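Local coordinates for fiber protein 2 (Human adenovirus type 41, PDB 2BZV) that forms the trimeric receptor-binding head of the short fiber, a spike projecting from the capsid that is thought, as in related fibers, to attach the virion to host receptor CXCAR, at residues C28-T33 with N68-K73; A61-H66 with G157-P162; T134-Y139 with T149-A154. One frame throughout, in Å; residues are numbered along the deposited sequence. Where two conformers were deposited one is given.

Contact 1 of 3, residues C28-T33 with N68-K73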
loop_
_atom_site.group_PDB
_atom_site.type_symbol
_atom_site.label_atom_id
_atom_site.label_comp_id
_atom_site.label_asym_id
_atom_site.label_seq_id
_atom_site.Cartn_x
_atom_site.Cartn_y
_atom_site.Cartn_z
ATOM N N CYS A 28 14.796 -13.665 16.492
ATOM C CA CYS A 28 13.813 -13.031 17.346
ATOM C C CYS A 28 13.573 -13.945 18.542
ATOM O O CYS A 28 13.561 -15.162 18.400
ATOM C CB CYS A 28 12.532 -12.792 16.534
ATOM S SG CYS A 28 11.239 -11.862 17.375
ATOM N N SER A 29 13.386 -13.342 19.714
ATOM C CA SER A 29 13.229 -14.074 20.971
ATOM C C SER A 29 11.938 -13.656 21.662
ATOM O O SER A 29 11.877 -12.570 22.242
ATOM C CB SER A 29 14.425 -13.769 21.879
ATOM O OG SER A 29 15.638 -14.178 21.258
ATOM N N ILE A 30 10.914 -14.496 21.578
ATOM C CA ILE A 30 9.602 -14.163 22.154
ATOM C C ILE A 30 9.456 -14.777 23.544
ATOM O O ILE A 30 9.211 -14.048 24.503
ATOM C CB ILE A 30 8.459 -14.640 21.236
ATOM C CG1 ILE A 30 8.566 -14.009 19.841
ATOM C CG2 ILE A 30 7.114 -14.346 21.895
ATOM C CD1 ILE A 30 8.411 -12.491 19.836
ATOM N N TYR A 31 9.616 -16.094 23.645
ATOM C CA TYR A 31 9.513 -16.794 24.942
ATOM C C TYR A 31 10.857 -17.334 25.387
ATOM O O TYR A 31 11.102 -17.463 26.581
ATOM C CB TYR A 31 8.561 -17.974 24.844
ATOM C CG TYR A 31 7.143 -17.663 24.457
ATOM C CD1 TYR A 31 6.400 -16.691 25.125
ATOM C CD2 TYR A 31 6.525 -18.391 23.454
ATOM C CE1 TYR A 31 5.085 -16.436 24.771
ATOM C CE2 TYR A 31 5.216 -18.144 23.090
ATOM C CZ TYR A 31 4.495 -17.165 23.746
ATOM O OH TYR A 31 3.187 -16.927 23.380
ATOM N N GLU A 32 11.701 -17.699 24.431
ATOM C CA GLU A 32 13.058 -18.161 24.721
ATOM C C GLU A 32 13.972 -17.644 23.633
ATOM O O GLU A 32 13.512 -17.118 22.613
ATOM C CB GLU A 32 13.145 -19.680 24.823
ATOM C CG GLU A 32 12.790 -20.426 23.556
ATOM C CD GLU A 32 12.883 -21.936 23.731
ATOM O OE1 GLU A 32 11.925 -22.558 24.238
ATOM O OE2 GLU A 32 13.924 -22.524 23.352
ATOM N N THR A 33 15.271 -17.766 23.843
ATOM C CA THR A 33 16.252 -17.213 22.924
ATOM C C THR A 33 16.106 -17.778 21.516
ATOM O O THR A 33 16.109 -18.995 21.339
ATOM C CB THR A 33 17.675 -17.529 23.419
ATOM O OG1 THR A 33 17.815 -17.091 24.777
ATOM C CG2 THR A 33 18.705 -16.828 22.542
ATOM N N ASN A 68 -3.607 -16.680 23.293
ATOM C CA ASN A 68 -4.294 -16.435 22.014
ATOM C C ASN A 68 -3.938 -15.081 21.400
ATOM O O ASN A 68 -4.638 -14.605 20.510
ATOM C CB ASN A 68 -5.805 -16.578 22.165
ATOM C CG ASN A 68 -6.384 -15.482 23.019
ATOM O OD1 ASN A 68 -5.648 -14.721 23.636
ATOM N ND2 ASN A 68 -7.710 -15.399 23.081
ATOM N N ALA A 69 -2.859 -14.468 21.876
ATOM C CA ALA A 69 -2.351 -13.242 21.274
ATOM C C ALA A 69 -0.904 -13.074 21.678
ATOM O O ALA A 69 -0.483 -13.538 22.750
ATOM C CB ALA A 69 -3.163 -12.044 21.726
ATOM N N LEU A 70 -0.160 -12.378 20.827
ATOM C CA LEU A 70 1.265 -12.162 21.018
ATOM C C LEU A 70 1.608 -10.776 20.515
ATOM O O LEU A 70 1.088 -10.360 19.476
ATOM C CB LEU A 70 1.986 -13.208 20.194
ATOM C CG LEU A 70 3.482 -13.365 20.223
ATOM C CD1 LEU A 70 3.832 -14.824 19.921
ATOM C CD2 LEU A 70 4.166 -12.479 19.192
ATOM N N SER A 71 2.478 -10.077 21.233
ATOM C CA SER A 71 2.914 -8.751 20.817
ATOM C C SER A 71 4.422 -8.705 20.625
ATOM O O SER A 71 5.182 -9.507 21.196
ATOM C CB SER A 71 2.547 -7.698 21.858
ATOM O OG SER A 71 3.341 -7.922 23.012
ATOM N N LEU A 72 4.864 -7.767 19.811
ATOM C CA LEU A 72 6.280 -7.516 19.582
ATOM C C LEU A 72 6.481 -6.017 19.565
ATOM O O LEU A 72 5.863 -5.330 18.754
ATOM C CB LEU A 72 6.725 -8.097 18.231
ATOM C CG LEU A 72 8.127 -7.683 17.747
ATOM C CD1 LEU A 72 9.177 -8.300 18.653
ATOM C CD2 LEU A 72 8.343 -8.079 16.280
ATOM N N LYS A 73 7.361 -5.518 20.423
ATOM C CA LYS A 73 7.674 -4.095 20.475
ATOM C C LYS A 73 9.089 -3.846 19.980
ATOM O O LYS A 73 10.043 -4.472 20.459
ATOM C CB LYS A 73 7.510 -3.565 21.899
ATOM C CG LYS A 73 7.662 -2.066 21.972
ATOM C CD LYS A 73 7.238 -1.593 23.343
ATOM C CE LYS A 73 7.322 -0.084 23.374
ATOM N NZ LYS A 73 6.967 0.423 24.740
HETATM O O HOH W 1 1.828 -14.711 24.315
#

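Contact 2 of 3, residues A61-H66 with G157-P162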
loop_
_atom_site.group_PDB
_atom_site.type_symbol
_atom_site.label_atom_id
_atom_site.label_comp_id
_atom_site.label_asym_id
_atom_site.label_seq_id
_atom_site.Cartn_x
_atom_site.Cartn_y
_atom_site.Cartn_z
ATOM N N ALA A 61 7.001 -23.018 22.840
ATOM C CA ALA A 61 5.556 -22.765 22.858
ATOM C C ALA A 61 5.062 -22.126 21.570
ATOM O O ALA A 61 3.877 -22.208 21.240
ATOM C CB ALA A 61 5.155 -21.893 24.044
ATOM N N LEU A 62 5.964 -21.483 20.827
ATOM C CA LEU A 62 5.564 -20.941 19.520
ATOM C C LEU A 62 5.172 -22.025 18.512
ATOM O O LEU A 62 4.607 -21.717 17.462
ATOM C CB LEU A 62 6.675 -20.076 18.927
ATOM C CG LEU A 62 6.966 -18.770 19.665
ATOM C CD1 LEU A 62 8.173 -18.089 19.037
ATOM C CD2 LEU A 62 5.762 -17.849 19.638
ATOM N N ARG A 63 5.470 -23.292 18.809
ATOM C CA ARG A 63 5.005 -24.364 17.942
ATOM C C ARG A 63 3.685 -24.972 18.417
ATOM O O ARG A 63 3.068 -25.761 17.709
ATOM C CB ARG A 63 6.072 -25.452 17.819
ATOM C CG ARG A 63 7.385 -24.985 17.196
ATOM C CD ARG A 63 7.222 -24.358 15.818
ATOM N NE ARG A 63 6.521 -25.242 14.880
ATOM C CZ ARG A 63 6.127 -24.867 13.662
ATOM N NH1 ARG A 63 6.360 -23.633 13.226
ATOM N NH2 ARG A 63 5.493 -25.741 12.888
ATOM N N GLU A 64 3.255 -24.606 19.617
ATOM C CA GLU A 64 2.002 -25.107 20.189
ATOM C C GLU A 64 1.503 -24.088 21.205
ATOM O O GLU A 64 1.743 -24.200 22.418
ATOM C CB GLU A 64 2.201 -26.491 20.824
ATOM C CG GLU A 64 0.901 -27.120 21.317
ATOM C CD GLU A 64 1.046 -28.572 21.735
ATOM O OE1 GLU A 64 2.182 -29.081 21.848
ATOM O OE2 GLU A 64 0.009 -29.227 21.953
ATOM N N MET A 65 0.816 -23.066 20.693
ATOM C CA MET A 65 0.530 -21.887 21.514
ATOM C C MET A 65 -0.402 -22.185 22.679
ATOM O O MET A 65 -1.308 -23.011 22.588
ATOM C CB MET A 65 -0.067 -20.774 20.654
ATOM C CG MET A 65 0.971 -20.096 19.772
ATOM S SD MET A 65 2.115 -19.053 20.702
ATOM C CE MET A 65 1.090 -17.602 20.949
ATOM N N HIS A 66 -0.147 -21.493 23.788
ATOM C CA HIS A 66 -1.006 -21.560 24.964
ATOM C C HIS A 66 -1.877 -20.285 24.986
ATOM O O HIS A 66 -3.092 -20.374 25.151
ATOM C CB HIS A 66 -0.178 -21.752 26.251
ATOM C CG HIS A 66 0.685 -22.990 26.339
ATOM N ND1 HIS A 66 0.202 -24.261 26.605
ATOM C CD2 HIS A 66 2.040 -23.124 26.278
ATOM C CE1 HIS A 66 1.209 -25.117 26.659
ATOM N NE2 HIS A 66 2.334 -24.451 26.465
ATOM N N GLY A 157 -2.936 -24.203 20.760
ATOM C CA GLY A 157 -2.698 -25.559 20.310
ATOM C C GLY A 157 -1.991 -25.652 18.974
ATOM O O GLY A 157 -1.595 -26.753 18.576
ATOM N N LYS A 158 -1.820 -24.519 18.290
ATOM C CA LYS A 158 -1.212 -24.544 16.966
ATOM C C LYS A 158 0.069 -23.730 16.934
ATOM O O LYS A 158 0.292 -22.894 17.811
ATOM C CB LYS A 158 -2.187 -23.985 15.937
ATOM C CG LYS A 158 -3.532 -24.700 15.992
ATOM C CD LYS A 158 -4.025 -25.058 14.611
ATOM C CE LYS A 158 -5.362 -25.775 14.661
ATOM N NZ LYS A 158 -5.253 -27.076 15.382
ATOM N N PRO A 159 0.913 -23.958 15.922
ATOM C CA PRO A 159 2.092 -23.113 15.790
ATOM C C PRO A 159 1.723 -21.658 15.493
ATOM O O PRO A 159 0.712 -21.383 14.846
ATOM C CB PRO A 159 2.831 -23.703 14.584
ATOM C CG PRO A 159 2.171 -24.984 14.280
ATOM C CD PRO A 159 0.823 -25.000 14.890
ATOM N N PHE A 160 2.555 -20.750 15.973
ATOM C CA PHE A 160 2.389 -19.332 15.710
ATOM C C PHE A 160 3.050 -18.983 14.380
ATOM O O PHE A 160 4.275 -19.023 14.244
ATOM C CB PHE A 160 3.016 -18.514 16.840
ATOM C CG PHE A 160 2.818 -17.030 16.660
ATOM C CD1 PHE A 160 1.552 -16.481 16.763
ATOM C CD2 PHE A 160 3.891 -16.196 16.368
ATOM C CE1 PHE A 160 1.356 -15.115 16.601
ATOM C CE2 PHE A 160 3.704 -14.830 16.206
ATOM C CZ PHE A 160 2.435 -14.293 16.311
ATOM N N HIS A 161 2.239 -18.656 13.391
ATOM C CA HIS A 161 2.739 -18.267 12.107
ATOM C C HIS A 161 1.653 -17.530 11.325
ATOM O O HIS A 161 1.022 -18.046 10.398
ATOM C CB HIS A 161 3.349 -19.461 11.389
ATOM C CG HIS A 161 4.006 -19.329 10.042
ATOM N ND1 HIS A 161 4.653 -18.156 9.707
ATOM C CD2 HIS A 161 4.287 -20.197 9.043
ATOM C CE1 HIS A 161 5.268 -18.302 8.538
ATOM N NE2 HIS A 161 5.059 -19.540 8.124
ATOM N N PRO A 162 1.391 -16.290 11.744
ATOM C CA PRO A 162 0.314 -15.509 11.155
ATOM C C PRO A 162 0.611 -15.130 9.719
ATOM O O PRO A 162 1.775 -15.114 9.313
ATOM C CB PRO A 162 0.266 -14.240 12.023
ATOM C CG PRO A 162 1.439 -14.260 12.880
ATOM C CD PRO A 162 2.118 -15.568 12.802
HETATM O O HOH W 2 1.129 -27.616 17.326
HETATM O O HOH W 3 -2.436 -29.159 19.460
#

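Contact 3 of 3, residues T134-Y139 with T149-A154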
loop_
_atom_site.group_PDB
_atom_site.type_symbol
_atom_site.label_atom_id
_atom_site.label_comp_id
_atom_site.label_asym_id
_atom_site.label_seq_id
_atom_site.Cartn_x
_atom_site.Cartn_y
_atom_site.Cartn_z
ATOM N N THR A 134 -6.254 -11.582 13.663
ATOM C CA THR A 134 -6.181 -10.127 13.748
ATOM C C THR A 134 -4.722 -9.660 13.796
ATOM O O THR A 134 -3.849 -10.378 14.275
ATOM C CB THR A 134 -6.910 -9.548 14.983
ATOM O OG1 THR A 134 -6.242 -9.988 16.174
ATOM C CG2 THR A 134 -8.362 -9.990 15.029
ATOM N N PHE A 135 -4.477 -8.460 13.296
ATOM C CA PHE A 135 -3.165 -7.806 13.340
ATOM C C PHE A 135 -3.390 -6.348 13.654
ATOM O O PHE A 135 -4.335 -5.751 13.145
ATOM C CB PHE A 135 -2.456 -7.913 11.984
ATOM C CG PHE A 135 -1.254 -7.008 11.837
ATOM C CD1 PHE A 135 -0.044 -7.368 12.416
ATOM C CD2 PHE A 135 -1.316 -5.812 11.131
ATOM C CE1 PHE A 135 1.081 -6.564 12.296
ATOM C CE2 PHE A 135 -0.189 -4.994 11.021
ATOM C CZ PHE A 135 1.015 -5.371 11.590
ATOM N N SER A 136 -2.526 -5.783 14.480
ATOM C CA SER A 136 -2.528 -4.346 14.667
ATOM C C SER A 136 -1.107 -3.834 14.830
ATOM O O SER A 136 -0.218 -4.581 15.255
ATOM C CB SER A 136 -3.371 -3.938 15.872
ATOM O OG SER A 136 -2.815 -4.461 17.061
ATOM N N VAL A 137 -0.929 -2.557 14.510
ATOM C CA VAL A 137 0.310 -1.849 14.789
ATOM C C VAL A 137 -0.051 -0.533 15.465
ATOM O O VAL A 137 -0.955 0.172 15.006
ATOM C CB VAL A 137 1.183 -1.659 13.518
ATOM C CG1 VAL A 137 0.433 -0.966 12.388
ATOM C CG2 VAL A 137 2.462 -0.909 13.877
ATOM N N VAL A 138 0.624 -0.263 16.584
ATOM C CA VAL A 138 0.494 1.017 17.282
ATOM C C VAL A 138 1.830 1.688 17.280
ATOM O O VAL A 138 2.882 1.046 17.460
ATOM C CB VAL A 138 0.064 0.563 18.838
ATOM C CG1 VAL A 138 0.190 1.762 19.785
ATOM C CG2 VAL A 138 -1.381 -0.069 18.829
ATOM N N TYR A 139 1.807 2.992 17.054
ATOM C CA TYR A 139 3.015 3.790 16.906
ATOM C C TYR A 139 3.325 4.598 18.154
ATOM O O TYR A 139 2.439 5.212 18.751
ATOM C CB TYR A 139 2.866 4.729 15.704
ATOM C CG TYR A 139 2.557 3.966 14.425
ATOM C CD1 TYR A 139 3.542 3.215 13.787
ATOM C CD2 TYR A 139 1.275 3.953 13.881
ATOM C CE1 TYR A 139 3.253 2.499 12.626
ATOM C CE2 TYR A 139 0.981 3.234 12.720
ATOM C CZ TYR A 139 1.980 2.510 12.112
ATOM O OH TYR A 139 1.732 1.787 10.957
ATOM N N THR A 149 4.587 -1.181 17.981
ATOM C CA THR A 149 4.082 -2.290 18.779
ATOM C C THR A 149 3.130 -3.068 17.890
ATOM O O THR A 149 2.082 -2.561 17.504
ATOM C CB THR A 149 3.378 -1.837 20.062
ATOM O OG1 THR A 149 4.292 -1.019 20.815
ATOM C CG2 THR A 149 2.938 -3.050 20.869
ATOM N N PHE A 150 3.539 -4.290 17.570
ATOM C CA PHE A 150 2.749 -5.177 16.724
ATOM C C PHE A 150 1.995 -6.154 17.606
ATOM O O PHE A 150 2.527 -6.610 18.615
ATOM C CB PHE A 150 3.684 -5.965 15.809
ATOM C CG PHE A 150 4.500 -5.092 14.900
ATOM C CD1 PHE A 150 3.915 -4.449 13.814
ATOM C CD2 PHE A 150 5.863 -4.912 15.132
ATOM C CE1 PHE A 150 4.668 -3.634 12.970
ATOM C CE2 PHE A 150 6.611 -4.107 14.302
ATOM C CZ PHE A 150 6.014 -3.466 13.217
ATOM N N LYS A 151 0.777 -6.499 17.215
ATOM C CA LYS A 151 0.016 -7.511 17.936
ATOM C C LYS A 151 -0.688 -8.415 16.931
ATOM O O LYS A 151 -1.309 -7.927 15.979
ATOM C CB LYS A 151 -1.021 -6.873 18.869
ATOM C CG LYS A 151 -1.822 -7.913 19.681
ATOM C CD LYS A 151 -2.935 -7.237 20.473
ATOM C CE LYS A 151 -3.930 -8.235 21.047
ATOM N NZ LYS A 151 -5.027 -7.539 21.787
ATOM N N TRP A 152 -0.587 -9.718 17.185
ATOM C CA TRP A 152 -1.291 -10.719 16.387
ATOM C C TRP A 152 -2.153 -11.581 17.287
ATOM O O TRP A 152 -1.760 -11.905 18.414
ATOM C CB TRP A 152 -0.307 -11.661 15.715
ATOM C CG TRP A 152 0.660 -11.045 14.761
ATOM C CD1 TRP A 152 0.510 -10.957 13.409
ATOM C CD2 TRP A 152 1.941 -10.491 15.060
ATOM N NE1 TRP A 152 1.604 -10.361 12.842
ATOM C CE2 TRP A 152 2.505 -10.065 13.837
ATOM C CE3 TRP A 152 2.664 -10.302 16.237
ATOM C CZ2 TRP A 152 3.767 -9.464 13.767
ATOM C CZ3 TRP A 152 3.913 -9.709 16.164
ATOM C CH2 TRP A 152 4.455 -9.293 14.928
ATOM N N SER A 153 -3.298 -12.016 16.766
ATOM C CA SER A 153 -3.980 -13.120 17.433
ATOM C C SER A 153 -3.234 -14.425 17.160
ATOM O O SER A 153 -2.395 -14.516 16.248
ATOM C CB SER A 153 -5.438 -13.231 16.991
ATOM O OG SER A 153 -5.520 -13.383 15.592
ATOM N N ALA A 154 -3.534 -15.434 17.975
ATOM C CA ALA A 154 -2.922 -16.752 17.856
ATOM C C ALA A 154 -3.957 -17.805 18.199
ATOM O O ALA A 154 -4.893 -17.536 18.952
ATOM C CB ALA A 154 -1.720 -16.893 18.768
HETATM O O HOH W 4 -4.230 -8.334 16.981
HETATM O O HOH W 5 -0.549 -3.308 18.351
HETATM O O HOH W 6 4.467 1.593 19.741
#

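Contact 1 of 3, residues C28-T33 with N68-K73
In the knob domain of the fiber, the loop between strands 18-20 and 36-45 folds over one side of strand 69-76, and Ile30 of the loop meets Leu70 and Leu72 of the strand. The branch methyl CG2 of Ile30 packs on CD1 of Leu70 at 3.9 Å, the two side chains crossing obliquely. CG of Leu70 lies anti to its backbone N (chi1 -175°), beside the carbonyl carbon; the contact is made by CD1. The other arm of Ile30 ends in CD1, 4.4 Å from CD1 of Leu72, and SG of Cys28 approaches that same Leu72 methyl at 4.3 Å. Leu70 and Leu72, two residues apart, lie on the same face of strand 69-76, outermost within this chain in the three-stranded sheet of 69-76, 146-153 and 135-139. Leu38 of strand 36-45, in the larger sheet, touches both Cys28 and Leu72, so the contact lies where the two sheets of the knob sandwich come together.

Tyr31 closes the exposed end. CG2 of its neighbour Ile30 sits over the centre of one ring face, 4.0 Å above the plane, while OH comes to 4.1 Å from CD1 of Leu70. No direct hydrogen bond joins the segments; instead a water in the plane of the tyrosine ring accepts from Tyr31 OH at 2.8 Å and donates to Ala69 O at 3.0 Å. The loop itself is pinned by Asp35, whose carboxylate accepts hydrogen bonds from the backbone N atoms of Ile30, Tyr31 and Glu32.

Contact 2 of 3, residues A61-H66 with G157-P162
Three backbone hydrogen bonds join 61-66, in the loop between strands 48-57 and 69-76, to 157-162, in the loop between strands 146-153 and 165-170, which runs in the opposite sense so that Leu62, Arg63 and Glu64 lie nearest Phe160, Pro159 and Lys158. Phe160 N gives a nearly straight bond to Leu62 O (2.7 Å, 174° at the hydrogen). Met65 N binds Lys158 O at 2.9 Å from above that carbonyl's plane, and Gly157 N reaches Met65 O at 2.7 Å.

Between these bonds Pro159 has no N-H to offer to Arg63 O, and its ring packs instead. Its CB lies over the centre of one face of the Arg63 guanidinium, 3.6 Å from CZ. The CB of Arg63 points away from 157-162, but bends at chi2 and chi3 (-56° and -55°) turn CD and NE back, and the guanidinium lies against Pro159; NH1 is hydrogen-bonded to Gly57 O. On the buried side Leu62 and Phe160 lie side by side, with CD2 of the leucine 4.0 Å from CB of the phenylalanine. Met65 lies at a slant to Phe160: CG packs on the same CB, and SD stands 5.4 Å from the ring centroid, an oblique Met-aromatic contact. Pro162 CD covers the centre of one face of that ring.

Beside the exposed Gly157, one water donates to both Arg63 O and Gly157 O; a second donates to Gly157 O and, weakly, to Glu64 OE2. The chemistry thus divides: direct bonds take up the carbonyls of Leu62, Met65 and Lys158, and water those of Arg63 and Gly157, while Leu62, Met65 and Phe160 supply an apolar side that meets Leu70 of strand 69-76 and, through Phe160, Ile55 of strand 48-57.

Contact 3 of 3, residues T134-Y139 with T149-A154
The carbonyl O of Lys151 is gripped by Ser136 N at 2.9 Å, in the carbonyl plane, by a weak bond from a water that also binds Thr134 OG1, and by a CA-H...O contact from Phe135 CA at 3.2 Å. Ser136 and Lys151 form one hydrogen-bonded pair of the antiparallel hairpin; Val138 and Thr149 form the next, and the N-to-C directions of the short strand segments make 164°. At the open end Thr134 N donates to the hydroxyl OG of Ser153 at 2.7 Å, while Ser153 N returns a bond to Thr134 O. The serine OG stands between its backbone N and carbonyl carbon (chi1 57°), within reach of that donor. Two more waters bridge Ser136 OG to Thr149 O and Val138 O to Thr149 OG1.

Ser136, Val138, Thr149 and Lys151 point to one face; Phe135, Val137, Phe150 and Trp152 make an apolar row on the other. Phe135 lies alongside Trp152, its CD1 over one face of the indole, 3.4 Å from NE1, with the planes oblique at 51°. CZ of Phe135 meets CD1 of Phe150 at 3.8 Å, and Val137 CG2 packs on CE1 of that ring at 3.6 Å. The three rings rest on Ile53 of strand 48-57 in the larger sheet, while strand 146-153 pairs along its other side with strand 69-76, placing 135-139 at the sheet's edge within the chain.

From the N terminus, the loop 28-33 comes first: contact 1 closes an excursion through strands 36-45 and 48-57 by returning to strand 69-76. Contact 2 starts inside that excursion, at 61-66, and finishes beyond it at 157-162, so the two cross. Contact 3 follows contact 1 in series, closes the short hairpin of strands 135-139 and 146-153, and is nested in the long loop that contact 2 closes. Contacts 1 and 3 share the small sheet, where Leu72 O probably accepts a hydrogen bond from Phe150 N. Contact 2 abuts both: Leu62 CD2 packs on Leu70 CD1, and Pro162 CG on Trp152 CD1. Together they join the loop after strand 18-20, the loops before strands 69-76 and 165-170, and the three-stranded sheet.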